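Local atomic coordinates of activating signal cointegrator 1 complex subunit 2 (Homo sapiens, PDB entry 6YXQ), a protein that binds polyubiquitin chains and, as a component of the ASCC complex, recruits ASCC3 and ALKBH3 to DNA damage, besides helping to rescue stalled ribosomes. Residues L70-L74 with L129-R133; W82-I86 with I153-L159; L213-G217 with E232-P238. All coordinates share one frame; numbering follows the deposited sequence.

Contact 1 of 3, residues L70-L74 with L129-R133; sequences LDWLL and LTFLR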
ATOM      1  N   LEU B  70      -4.911  -9.783   9.003  1.00 83.76           N
ATOM      2  CA  LEU B  70      -5.294  -8.374   8.983  1.00 71.62           C
ATOM      3  C   LEU B  70      -6.784  -8.196   9.253  1.00 76.04           C
ATOM      4  O   LEU B  70      -7.192  -7.228   9.906  1.00 92.79           O
ATOM      5  CB  LEU B  70      -4.904  -7.746   7.647  1.00 65.48           C
ATOM      6  CG  LEU B  70      -3.441  -7.355   7.422  1.00 62.54           C
ATOM      7  CD1 LEU B  70      -3.185  -7.020   5.965  1.00 61.40           C
ATOM      8  CD2 LEU B  70      -3.068  -6.181   8.299  1.00 70.09           C
ATOM      9  N   ASP B  71      -7.614  -9.115   8.753  1.00 79.19           N
ATOM     10  CA  ASP B  71      -9.034  -9.094   9.087  1.00 83.23           C
ATOM     11  C   ASP B  71      -9.228  -9.169  10.595  1.00 81.03           C
ATOM     12  O   ASP B  71      -9.995  -8.392  11.184  1.00 83.61           O
ATOM     13  CB  ASP B  71      -9.747 -10.257   8.396  1.00 86.96           C
ATOM     14  CG  ASP B  71     -10.015 -10.000   6.925  1.00101.45           C
ATOM     15  OD1 ASP B  71      -9.960  -8.828   6.495  1.00109.68           O
ATOM     16  OD2 ASP B  71     -10.289 -10.980   6.201  1.00103.44           O
ATOM     17  N   TRP B  72      -8.511 -10.093  11.241  1.00 77.73           N
ATOM     18  CA  TRP B  72      -8.622 -10.239  12.691  1.00 89.98           C
ATOM     19  C   TRP B  72      -8.109  -9.000  13.416  1.00 90.67           C
ATOM     20  O   TRP B  72      -8.690  -8.566  14.423  1.00 99.91           O
ATOM     21  CB  TRP B  72      -7.851 -11.478  13.133  1.00 93.06           C
ATOM     22  CG  TRP B  72      -7.496 -11.498  14.571  1.00 89.80           C
ATOM     23  CD1 TRP B  72      -8.304 -11.853  15.606  1.00 93.88           C
ATOM     24  CD2 TRP B  72      -6.231 -11.156  15.147  1.00 91.83           C
ATOM     25  NE1 TRP B  72      -7.622 -11.753  16.795  1.00 98.88           N
ATOM     26  CE2 TRP B  72      -6.346 -11.325  16.539  1.00 87.50           C
ATOM     27  CE3 TRP B  72      -5.018 -10.705  14.622  1.00 95.71           C
ATOM     28  CZ2 TRP B  72      -5.291 -11.073  17.412  1.00 75.22           C
ATOM     29  CZ3 TRP B  72      -3.965 -10.460  15.493  1.00 85.60           C
ATOM     30  CH2 TRP B  72      -4.111 -10.644  16.869  1.00 77.06           C
ATOM     31  N   LEU B  73      -7.010  -8.428  12.919  1.00 81.95           N
ATOM     32  CA  LEU B  73      -6.444  -7.219  13.502  1.00 79.86           C
ATOM     33  C   LEU B  73      -7.434  -6.061  13.459  1.00 79.92           C
ATOM     34  O   LEU B  73      -7.538  -5.286  14.418  1.00 89.26           O
ATOM     35  CB  LEU B  73      -5.167  -6.856  12.753  1.00 80.25           C
ATOM     36  CG  LEU B  73      -4.293  -5.774  13.361  1.00 85.33           C
ATOM     37  CD1 LEU B  73      -3.495  -6.359  14.508  1.00 89.74           C
ATOM     38  CD2 LEU B  73      -3.384  -5.202  12.295  1.00 86.82           C
ATOM     39  N   LEU B  74      -8.153  -5.914  12.344  1.00 62.07           N
ATOM     40  CA  LEU B  74      -9.187  -4.887  12.273  1.00 63.56           C
ATOM     41  C   LEU B  74     -10.360  -5.215  13.190  1.00 83.44           C
ATOM     42  O   LEU B  74     -11.016  -4.301  13.705  1.00 68.97           O
ATOM     43  CB  LEU B  74      -9.664  -4.725  10.834  1.00 69.30           C
ATOM     44  CG  LEU B  74      -8.586  -4.361   9.815  1.00 74.76           C
ATOM     45  CD1 LEU B  74      -9.047  -4.690   8.404  1.00 87.31           C
ATOM     46  CD2 LEU B  74      -8.241  -2.898   9.927  1.00 82.78           C
ATOM     47  N   LEU B 129      -7.074   0.377   5.667  1.00 87.59           N
ATOM     48  CA  LEU B 129      -7.844   0.591   6.892  1.00 87.70           C
ATOM     49  C   LEU B 129      -6.966   0.479   8.134  1.00 86.86           C
ATOM     50  O   LEU B 129      -7.147   1.232   9.100  1.00 87.37           O
ATOM     51  CB  LEU B 129      -9.016  -0.388   6.968  1.00 73.57           C
ATOM     52  CG  LEU B 129     -10.018  -0.272   5.821  1.00 73.04           C
ATOM     53  CD1 LEU B 129     -10.618  -1.620   5.519  1.00 89.05           C
ATOM     54  CD2 LEU B 129     -11.098   0.748   6.132  1.00 70.92           C
ATOM     55  N   THR B 130      -6.010  -0.453   8.127  1.00 75.47           N
ATOM     56  CA  THR B 130      -5.053  -0.546   9.228  1.00 76.22           C
ATOM     57  C   THR B 130      -4.272   0.754   9.391  1.00 80.59           C
ATOM     58  O   THR B 130      -4.110   1.274  10.508  1.00 89.66           O
ATOM     59  CB  THR B 130      -4.102  -1.712   8.979  1.00 71.10           C
ATOM     60  OG1 THR B 130      -4.864  -2.899   8.734  1.00 80.55           O
ATOM     61  CG2 THR B 130      -3.193  -1.923  10.173  1.00 53.60           C
ATOM     62  N   PHE B 131      -3.774   1.298   8.281  1.00 73.34           N
ATOM     63  CA  PHE B 131      -3.009   2.532   8.400  1.00 70.62           C
ATOM     64  C   PHE B 131      -3.890   3.697   8.831  1.00 71.82           C
ATOM     65  O   PHE B 131      -3.424   4.580   9.558  1.00 81.81           O
ATOM     66  CB  PHE B 131      -2.267   2.820   7.096  1.00 62.55           C
ATOM     67  CG  PHE B 131      -0.951   2.120   7.019  1.00 58.80           C
ATOM     68  CD1 PHE B 131       0.140   2.601   7.728  1.00 64.58           C
ATOM     69  CD2 PHE B 131      -0.815   0.938   6.306  1.00 58.03           C
ATOM     70  CE1 PHE B 131       1.358   1.937   7.694  1.00 77.09           C
ATOM     71  CE2 PHE B 131       0.403   0.265   6.270  1.00 64.12           C
ATOM     72  CZ  PHE B 131       1.491   0.767   6.963  1.00 68.63           C
ATOM     73  N   LEU B 132      -5.165   3.700   8.433  1.00 68.99           N
ATOM     74  CA  LEU B 132      -6.099   4.692   8.962  1.00 71.63           C
ATOM     75  C   LEU B 132      -6.219   4.580  10.476  1.00 82.66           C
ATOM     76  O   LEU B 132      -6.187   5.590  11.197  1.00 87.55           O
ATOM     77  CB  LEU B 132      -7.470   4.516   8.317  1.00 59.24           C
ATOM     78  CG  LEU B 132      -8.320   5.772   8.134  1.00 60.24           C
ATOM     79  CD1 LEU B 132      -9.531   5.400   7.328  1.00 75.51           C
ATOM     80  CD2 LEU B 132      -8.739   6.405   9.449  1.00 73.33           C
ATOM     81  N   ARG B 133      -6.399   3.355  10.973  1.00 73.92           N
ATOM     82  CA  ARG B 133      -6.536   3.169  12.412  1.00 78.63           C
ATOM     83  C   ARG B 133      -5.326   3.714  13.150  1.00 82.74           C
ATOM     84  O   ARG B 133      -5.467   4.382  14.181  1.00 84.66           O
ATOM     85  CB  ARG B 133      -6.744   1.695  12.752  1.00 80.57           C
ATOM     86  CG  ARG B 133      -7.473   1.507  14.062  1.00 90.05           C
ATOM     87  CD  ARG B 133      -7.944   0.087  14.266  1.00 88.06           C
ATOM     88  NE  ARG B 133      -8.752  -0.012  15.474  1.00 84.75           N
ATOM     89  CZ  ARG B 133      -9.131  -1.156  16.029  1.00 86.67           C
ATOM     90  NH1 ARG B 133      -8.772  -2.310  15.480  1.00 91.19           N
ATOM     91  NH2 ARG B 133      -9.868  -1.144  17.130  1.00 83.90           N
TER

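Contact 2 of 3, residues W82-I86 with I153-L159; sequences WCQVI and ILYNNFL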
ATOM      1  N   TRP B  82      -3.933  -1.765  19.473  1.00 94.07           N
ATOM      2  CA  TRP B  82      -2.763  -0.915  19.653  1.00 88.05           C
ATOM      3  C   TRP B  82      -1.636  -1.670  20.346  1.00 90.88           C
ATOM      4  O   TRP B  82      -0.461  -1.501  19.992  1.00 93.52           O
ATOM      5  CB  TRP B  82      -3.151   0.343  20.427  1.00 80.47           C
ATOM      6  CG  TRP B  82      -3.609   1.451  19.531  1.00 81.51           C
ATOM      7  CD1 TRP B  82      -4.884   1.917  19.384  1.00 88.76           C
ATOM      8  CD2 TRP B  82      -2.792   2.227  18.649  1.00 83.47           C
ATOM      9  NE1 TRP B  82      -4.909   2.940  18.468  1.00 98.43           N
ATOM     10  CE2 TRP B  82      -3.638   3.150  18.001  1.00 97.98           C
ATOM     11  CE3 TRP B  82      -1.425   2.238  18.348  1.00 80.90           C
ATOM     12  CZ2 TRP B  82      -3.162   4.071  17.068  1.00100.08           C
ATOM     13  CZ3 TRP B  82      -0.953   3.152  17.421  1.00 71.79           C
ATOM     14  CH2 TRP B  82      -1.819   4.055  16.792  1.00 85.82           C
ATOM     15  N   CYS B  83      -1.969  -2.513  21.328  1.00 92.33           N
ATOM     16  CA  CYS B  83      -0.966  -3.394  21.918  1.00 95.79           C
ATOM     17  C   CYS B  83      -0.281  -4.224  20.844  1.00 97.75           C
ATOM     18  O   CYS B  83       0.955  -4.307  20.792  1.00102.14           O
ATOM     19  CB  CYS B  83      -1.607  -4.312  22.959  1.00 89.15           C
ATOM     20  SG  CYS B  83      -2.037  -3.522  24.509  1.00 99.63           S
ATOM     21  N   GLN B  84      -1.078  -4.848  19.974  1.00 90.27           N
ATOM     22  CA  GLN B  84      -0.514  -5.691  18.929  1.00 93.42           C
ATOM     23  C   GLN B  84       0.416  -4.891  18.025  1.00 96.87           C
ATOM     24  O   GLN B  84       1.558  -5.298  17.782  1.00 94.46           O
ATOM     25  CB  GLN B  84      -1.639  -6.346  18.125  1.00 92.83           C
ATOM     26  CG  GLN B  84      -1.190  -7.503  17.246  1.00 99.03           C
ATOM     27  CD  GLN B  84      -0.847  -8.749  18.039  1.00 98.98           C
ATOM     28  OE1 GLN B  84      -1.231  -8.886  19.199  1.00103.18           O
ATOM     29  NE2 GLN B  84      -0.122  -9.666  17.412  1.00102.06           N
ATOM     30  N   VAL B  85      -0.041  -3.725  17.549  1.00100.06           N
ATOM     31  CA  VAL B  85       0.755  -2.965  16.580  1.00 93.72           C
ATOM     32  C   VAL B  85       2.037  -2.446  17.215  1.00 92.61           C
ATOM     33  O   VAL B  85       3.080  -2.342  16.553  1.00 79.68           O
ATOM     34  CB  VAL B  85      -0.063  -1.817  15.953  1.00 73.89           C
ATOM     35  CG1 VAL B  85      -1.369  -2.334  15.394  1.00 74.17           C
ATOM     36  CG2 VAL B  85      -0.295  -0.693  16.938  1.00 82.35           C
ATOM     37  N   ILE B  86       1.994  -2.117  18.505  1.00 97.28           N
ATOM     38  CA  ILE B  86       3.188  -1.572  19.131  1.00 90.71           C
ATOM     39  C   ILE B  86       4.195  -2.675  19.425  1.00 94.99           C
ATOM     40  O   ILE B  86       5.399  -2.494  19.221  1.00 96.09           O
ATOM     41  CB  ILE B  86       2.799  -0.785  20.393  1.00 78.64           C
ATOM     42  CG1 ILE B  86       2.018   0.471  20.007  1.00 75.11           C
ATOM     43  CG2 ILE B  86       4.032  -0.425  21.206  1.00 67.38           C
ATOM     44  CD1 ILE B  86       1.613   1.316  21.184  1.00 79.15           C
ATOM     45  N   ILE B 153       4.735   7.072  20.014  1.00 85.77           N
ATOM     46  CA  ILE B 153       4.470   5.692  19.600  1.00 79.24           C
ATOM     47  C   ILE B 153       4.693   5.529  18.100  1.00 92.97           C
ATOM     48  O   ILE B 153       5.378   4.596  17.644  1.00 88.77           O
ATOM     49  CB  ILE B 153       3.037   5.283  19.980  1.00 81.16           C
ATOM     50  CG1 ILE B 153       2.925   4.974  21.470  1.00 90.62           C
ATOM     51  CG2 ILE B 153       2.591   4.093  19.147  1.00 73.14           C
ATOM     52  CD1 ILE B 153       1.490   4.969  21.962  1.00 93.31           C
ATOM     53  N   LEU B 154       4.108   6.444  17.316  1.00 98.88           N
ATOM     54  CA  LEU B 154       4.149   6.370  15.856  1.00 90.86           C
ATOM     55  C   LEU B 154       5.562   6.355  15.314  1.00 94.60           C
ATOM     56  O   LEU B 154       5.992   5.351  14.724  1.00 93.52           O
ATOM     57  CB  LEU B 154       3.401   7.534  15.235  1.00 85.37           C
ATOM     58  CG  LEU B 154       1.904   7.595  15.353  1.00 88.44           C
ATOM     59  CD1 LEU B 154       1.379   8.259  14.100  1.00 77.53           C
ATOM     60  CD2 LEU B 154       1.363   6.193  15.521  1.00 96.62           C
ATOM     61  N   TYR B 155       6.270   7.491  15.460  1.00107.86           N
ATOM     62  CA  TYR B 155       7.675   7.507  15.100  1.00115.78           C
ATOM     63  C   TYR B 155       8.375   6.297  15.633  1.00 96.47           C
ATOM     64  O   TYR B 155       9.300   5.819  15.027  1.00 91.97           O
ATOM     65  CB  TYR B 155       8.405   8.763  15.571  1.00114.75           C
ATOM     66  CG  TYR B 155       9.768   8.962  14.917  1.00 99.34           C
ATOM     67  CD1 TYR B 155      10.918   8.242  15.308  1.00 95.09           C
ATOM     68  CD2 TYR B 155       9.893   9.856  13.877  1.00 94.92           C
ATOM     69  CE1 TYR B 155      12.149   8.466  14.670  1.00 94.59           C
ATOM     70  CE2 TYR B 155      11.117  10.077  13.242  1.00 98.32           C
ATOM     71  CZ  TYR B 155      12.234   9.380  13.641  1.00 97.18           C
ATOM     72  OH  TYR B 155      13.441   9.598  13.012  1.00 96.69           O
ATOM     73  N   ASN B 156       8.037   5.798  16.762  1.00106.08           N
ATOM     74  CA  ASN B 156       9.213   5.152  17.341  1.00114.51           C
ATOM     75  C   ASN B 156       9.086   3.659  17.482  1.00113.27           C
ATOM     76  O   ASN B 156      10.012   3.017  17.927  1.00116.63           O
ATOM     77  CB  ASN B 156       9.558   5.614  18.765  1.00130.06           C
ATOM     78  CG  ASN B 156      10.752   6.454  18.738  1.00152.92           C
ATOM     79  OD1 ASN B 156      11.815   6.036  18.215  1.00173.89           O
ATOM     80  ND2 ASN B 156      10.672   7.627  19.216  1.00161.81           N
ATOM     81  N   ASN B 157       7.949   3.087  17.174  1.00115.06           N
ATOM     82  CA  ASN B 157       7.885   1.691  16.801  1.00102.98           C
ATOM     83  C   ASN B 157       7.911   1.537  15.293  1.00105.32           C
ATOM     84  O   ASN B 157       7.292   0.613  14.778  1.00106.11           O
ATOM     85  CB  ASN B 157       6.647   1.089  17.447  1.00101.09           C
ATOM     86  CG  ASN B 157       6.664   1.328  18.955  1.00101.80           C
ATOM     87  OD1 ASN B 157       7.295   0.582  19.702  1.00109.22           O
ATOM     88  ND2 ASN B 157       5.947   2.350  19.408  1.00 87.92           N
ATOM     89  N   PHE B 158       8.598   2.449  14.577  1.00105.86           N
ATOM     90  CA  PHE B 158       8.759   2.395  13.110  1.00 87.00           C
ATOM     91  C   PHE B 158       7.424   2.192  12.391  1.00 85.68           C
ATOM     92  O   PHE B 158       7.374   1.692  11.261  1.00 89.03           O
ATOM     93  CB  PHE B 158       9.761   1.312  12.688  1.00 89.10           C
ATOM     94  CG  PHE B 158      11.204   1.723  12.836  1.00107.28           C
ATOM     95  CD1 PHE B 158      11.799   2.576  11.911  1.00108.38           C
ATOM     96  CD2 PHE B 158      11.961   1.271  13.906  1.00115.98           C
ATOM     97  CE1 PHE B 158      13.124   2.966  12.051  1.00115.14           C
ATOM     98  CE2 PHE B 158      13.288   1.657  14.050  1.00127.94           C
ATOM     99  CZ  PHE B 158      13.870   2.504  13.122  1.00122.97           C
ATOM    100  N   LEU B 159       6.333   2.616  13.035  1.00 93.24           N
ATOM    101  CA  LEU B 159       5.003   2.455  12.453  1.00 77.69           C
ATOM    102  C   LEU B 159       4.851   3.279  11.185  1.00 72.67           C
ATOM    103  O   LEU B 159       4.126   2.887  10.264  1.00 74.06           O
ATOM    104  CB  LEU B 159       3.931   2.853  13.469  1.00 79.23           C
ATOM    105  CG  LEU B 159       3.848   2.042  14.765  1.00 82.59           C
ATOM    106  CD1 LEU B 159       2.621   2.441  15.577  1.00 80.37           C
ATOM    107  CD2 LEU B 159       3.830   0.548  14.472  1.00 77.95           C
TER

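Contact 3 of 3, residues L213-G217 with E232-P238; sequences LQHCG and ERGRLTP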
ATOM      1  N   LEU B 213      21.288  10.125 -14.093  1.00 73.90           N
ATOM      2  CA  LEU B 213      22.197  10.819 -14.998  1.00 70.38           C
ATOM      3  C   LEU B 213      23.499  10.049 -15.139  1.00 77.31           C
ATOM      4  O   LEU B 213      23.915   9.698 -16.250  1.00 91.36           O
ATOM      5  CB  LEU B 213      22.466  12.235 -14.487  1.00 67.83           C
ATOM      6  CG  LEU B 213      21.281  13.199 -14.565  1.00 73.86           C
ATOM      7  CD1 LEU B 213      21.603  14.506 -13.861  1.00 73.88           C
ATOM      8  CD2 LEU B 213      20.891  13.438 -16.020  1.00 73.45           C
ATOM      9  N   GLN B 214      24.125   9.727 -14.007  1.00 68.80           N
ATOM     10  CA  GLN B 214      25.404   9.039 -14.045  1.00 77.22           C
ATOM     11  C   GLN B 214      25.298   7.673 -14.708  1.00 81.85           C
ATOM     12  O   GLN B 214      26.289   7.187 -15.263  1.00 82.44           O
ATOM     13  CB  GLN B 214      25.958   8.908 -12.628  1.00101.08           C
ATOM     14  CG  GLN B 214      27.470   8.935 -12.556  1.00128.47           C
ATOM     15  CD  GLN B 214      27.966   9.363 -11.195  1.00139.31           C
ATOM     16  OE1 GLN B 214      27.328  10.175 -10.520  1.00124.91           O
ATOM     17  NE2 GLN B 214      29.111   8.819 -10.781  1.00151.09           N
ATOM     18  N   HIS B 215      24.117   7.052 -14.689  1.00 85.28           N
ATOM     19  CA  HIS B 215      23.989   5.752 -15.335  1.00 88.97           C
ATOM     20  C   HIS B 215      23.855   5.883 -16.846  1.00 93.61           C
ATOM     21  O   HIS B 215      24.228   4.960 -17.578  1.00 94.99           O
ATOM     22  CB  HIS B 215      22.800   4.985 -14.756  1.00 99.58           C
ATOM     23  CG  HIS B 215      22.983   3.499 -14.758  1.00114.29           C
ATOM     24  ND1 HIS B 215      22.380   2.676 -15.683  1.00120.56           N
ATOM     25  CD2 HIS B 215      23.707   2.691 -13.949  1.00121.61           C
ATOM     26  CE1 HIS B 215      22.722   1.423 -15.443  1.00124.07           C
ATOM     27  NE2 HIS B 215      23.526   1.404 -14.397  1.00125.37           N
ATOM     28  N   CYS B 216      23.339   7.015 -17.331  1.00 96.32           N
ATOM     29  CA  CYS B 216      23.251   7.264 -18.763  1.00 90.56           C
ATOM     30  C   CYS B 216      24.448   8.031 -19.301  1.00 94.39           C
ATOM     31  O   CYS B 216      24.458   8.377 -20.486  1.00105.79           O
ATOM     32  CB  CYS B 216      21.966   8.027 -19.100  1.00 88.22           C
ATOM     33  SG  CYS B 216      20.480   7.432 -18.259  1.00101.29           S
ATOM     34  N   GLY B 217      25.451   8.299 -18.469  1.00 87.72           N
ATOM     35  CA  GLY B 217      26.585   9.098 -18.884  1.00 93.52           C
ATOM     36  C   GLY B 217      26.197  10.503 -19.306  1.00 90.06           C
ATOM     37  O   GLY B 217      26.655  11.004 -20.339  1.00 91.55           O
ATOM     38  N   GLU B 232      31.665   6.833 -11.717  1.00211.27           N
ATOM     39  CA  GLU B 232      31.269   5.764 -12.636  1.00212.59           C
ATOM     40  C   GLU B 232      31.899   6.063 -13.990  1.00205.48           C
ATOM     41  O   GLU B 232      31.378   6.884 -14.756  1.00199.31           O
ATOM     42  CB  GLU B 232      29.752   5.658 -12.713  1.00212.08           C
ATOM     43  CG  GLU B 232      29.158   4.615 -11.777  1.00210.80           C
ATOM     44  CD  GLU B 232      27.840   4.058 -12.274  1.00203.46           C
ATOM     45  OE1 GLU B 232      27.872   3.138 -13.107  1.00203.84           O
ATOM     46  OE2 GLU B 232      26.773   4.527 -11.820  1.00194.76           O
ATOM     47  N   ARG B 233      33.040   5.404 -14.252  1.00204.09           N
ATOM     48  CA  ARG B 233      33.717   5.393 -15.556  1.00191.50           C
ATOM     49  C   ARG B 233      32.685   5.338 -16.671  1.00178.62           C
ATOM     50  O   ARG B 233      31.845   4.439 -16.670  1.00187.93           O
ATOM     51  CB  ARG B 233      34.651   4.177 -15.678  1.00186.75           C
ATOM     52  CG  ARG B 233      35.979   4.080 -14.870  1.00182.11           C
ATOM     53  CD  ARG B 233      37.038   4.985 -15.457  1.00178.37           C
ATOM     54  NE  ARG B 233      36.646   6.327 -15.053  1.00180.35           N
ATOM     55  CZ  ARG B 233      36.688   7.383 -15.838  1.00180.33           C
ATOM     56  NH1 ARG B 233      36.220   8.490 -15.369  1.00179.02           N
ATOM     57  NH2 ARG B 233      37.165   7.314 -17.075  1.00181.85           N
ATOM     58  N   GLY B 234      32.795   6.260 -17.635  1.00144.98           N
ATOM     59  CA  GLY B 234      31.954   6.386 -18.815  1.00132.64           C
ATOM     60  C   GLY B 234      31.018   5.239 -19.133  1.00141.21           C
ATOM     61  O   GLY B 234      31.414   4.226 -19.716  1.00148.97           O
ATOM     62  N   ARG B 235      29.769   5.377 -18.705  1.00131.46           N
ATOM     63  CA  ARG B 235      28.708   4.467 -19.104  1.00123.84           C
ATOM     64  C   ARG B 235      28.079   4.940 -20.409  1.00119.38           C
ATOM     65  O   ARG B 235      28.195   6.105 -20.798  1.00112.64           O
ATOM     66  CB  ARG B 235      27.631   4.372 -18.028  1.00117.27           C
ATOM     67  CG  ARG B 235      28.110   3.799 -16.728  1.00115.64           C
ATOM     68  CD  ARG B 235      26.944   3.205 -15.963  1.00123.46           C
ATOM     69  NE  ARG B 235      26.504   1.916 -16.490  1.00136.72           N
ATOM     70  CZ  ARG B 235      26.611   0.772 -15.819  1.00145.00           C
ATOM     71  NH1 ARG B 235      27.156   0.764 -14.610  1.00145.15           N
ATOM     72  NH2 ARG B 235      26.185  -0.366 -16.355  1.00148.00           N
ATOM     73  N   LEU B 236      27.380   4.025 -21.068  1.00117.76           N
ATOM     74  CA  LEU B 236      26.862   4.293 -22.398  1.00100.61           C
ATOM     75  C   LEU B 236      25.624   5.176 -22.354  1.00 97.69           C
ATOM     76  O   LEU B 236      24.747   5.004 -21.504  1.00 97.34           O
ATOM     77  CB  LEU B 236      26.533   2.983 -23.106  1.00 95.16           C
ATOM     78  CG  LEU B 236      27.761   2.167 -23.482  1.00 87.27           C
ATOM     79  CD1 LEU B 236      27.339   0.792 -23.983  1.00 85.50           C
ATOM     80  CD2 LEU B 236      28.585   2.926 -24.514  1.00 72.03           C
ATOM     81  N   THR B 237      25.555   6.118 -23.294  1.00 94.65           N
ATOM     82  CA  THR B 237      24.375   6.949 -23.439  1.00 93.59           C
ATOM     83  C   THR B 237      23.173   6.082 -23.814  1.00 95.35           C
ATOM     84  O   THR B 237      23.336   4.950 -24.277  1.00101.81           O
ATOM     85  CB  THR B 237      24.614   8.027 -24.496  1.00 97.97           C
ATOM     86  OG1 THR B 237      24.752   7.415 -25.786  1.00104.73           O
ATOM     87  CG2 THR B 237      25.871   8.825 -24.166  1.00 98.55           C
ATOM     88  N   PRO B 238      21.953   6.583 -23.596  1.00 82.10           N
ATOM     89  CA  PRO B 238      20.764   5.778 -23.921  1.00 79.16           C
ATOM     90  C   PRO B 238      20.726   5.265 -25.351  1.00 93.08           C
ATOM     91  O   PRO B 238      20.100   4.228 -25.609  1.00 93.24           O
ATOM     92  CB  PRO B 238      19.605   6.744 -23.639  1.00 78.68           C
ATOM     93  CG  PRO B 238      20.125   7.656 -22.589  1.00 77.48           C
ATOM     94  CD  PRO B 238      21.608   7.791 -22.819  1.00 81.08           C
TER

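Contact 1 of 3, residues L70-L74 with L129-R133
L74 and T130 mark the place where helix 53-75 packs against helix 114-135, their CA atoms 6.7 Å apart. The short axes of L70-L74 and L129-R133 run in broadly the same direction, 33° from parallel, and approach to 10.7 Å. This is helix-helix packing inside the mainly helical N-terminal part of ASCC2, which binds ASCC3, and every residue that touches across it is buried. Three leucines of the first helix converge on T130 from one side. L74 CD2 lies 3.6 Å from T130 OG1 and also touches L129 CB at 4.0 Å, so one methyl meets both residues. L70 brings its own CD2 to the same hydroxyl, 3.8 Å from T130 OG1, while L73 CD2 meets the other branch, T130 CG2, at 3.9 Å. Each leucine crosses the threonine at about a right angle. T130 OG1 sits beside its backbone N (chi1 -53°), where it can turn back along its own helix and hydrogen-bond to S126 O, so this buried polar atom has a partner amid leucine methyls. L74, L129 and R133 also border the ASCC3 chain: F166 of ASCC3 covers L74, which is hydrogen-bonded to that chain through its backbone, and F167 of ASCC3 packs on R133. The R133 side chain, extended from CG to NE, carries its guanidinium past the end of L70-L74, where NH2 takes a salt bridge to E139 and a hydrogen bond to L76 O and the group makes a cation-pi contact with F81. Within the two segments, R133 NH1 has L73 O near the guanidinium plane at 3.4 Å, an approach whose angle is too poor for a hydrogen bond.

Contact 2 of 3, residues W82-I86 with I153-L159
I153 O, in the last turn of the helix facing W82-I86, is gripped by three N-H groups: N157 ND2 at 2.9 Å, and the backbone nitrogens of N156 and N157. The amide of N157 comes in on a lone pair, in the carbonyl plane, and the bond ties this side chain back over the last turn of helix 147-156. So held, N157 lays its CG against I86, with OD1 3.7 Å from I86 CG2. The contact packs helix 78-87 against the C-terminal end of helix 147-156 and the turn after it. Beyond N157 the chain reverses through F158, whose phi is positive (50°); weak bonds from F158 N to Y155 O and from L159 N to L154 O follow the pattern of a Schellman motif, and L154 and L159, the pair it brings together, both meet W82. Their methyls line the edge of the indole, L154 CD2 4.0 Å from W82 CH2 and L159 CD1 4.1 Å from W82 CZ3. L159 CD2 rests 3.6 Å from V85 O. Beside the ring, I86 crosses I153 at about a right angle: with its chain fully extended (chi2 -179°), I86 puts CD1 3.6 Å from I153 CG2.

Contact 3 of 3, residues L213-G217 with E232-P238
The imidazole of H215 carries the R235 guanidinium flat on one face, centres 4.0 Å apart and planes at 20°, while E232 OE2 lies near the plane at its CD2 edge. On the guanidinium, H215 NE2 sits over the centre of one face and E232 OE1 is in plane at the edge, where R235 NH1 donates a nearly straight hydrogen bond of 2.9 Å to E232 OE1 as part of a salt bridge. The bend of the arginine chain at chi3 (76°) folds it over the ring, and R235 CD adds a CH-pi contact, 4.1 Å from the H215 ring centroid. These groups close the end of helix 193-216 against the loop that leads to helix 243-266, the loop returning past the final turn after a disordered excursion. The backbones come close further along: the CA atoms of C216 and T237 are 4.8 Å apart, and T237 CA makes a CA-H...O contact of 3.3 Å with C216 O. There G217 leaves the helix with positive phi, and P238 CD packs 3.7 Å from C216 CB. T237, a known phosphorylation site, is unmodified here, and its hydroxyl is hydrogen-bonded to D240. Helix 243-266 lies behind, I249 touching both H215 and C216. Where it is in place, the E232 carboxylate would hold the rotation of the guanidinium over the ring, though E232 is poorly ordered and its grip may be loose. The cation on that face would be expected to disfavour a proton on the imidazole, and the nearby carboxylate to offset this in part.

In the fold
From the N terminus, helix 53-75 supplies the first half of contact 1 and helix 78-87, next in the chain, the first half of contact 2. Helix 114-135 then closes contact 1 over a loop of 54 residues, and the end of helix 147-156 closes contact 2 over 66. The two loops therefore cross, and their contacts, centred 13 Å apart, touch through packing of R133 on W82 and of L73 on Q84. Together they pack helices 53-75 and 78-87 against helix 114-135 and the end of helix 147-156. Contact 3 follows in series on the far side of the chain's centre from contact 1, about 45 Å between centres, and closes a loop of 14 residues within the connection from helix 193-216 to helix 243-266.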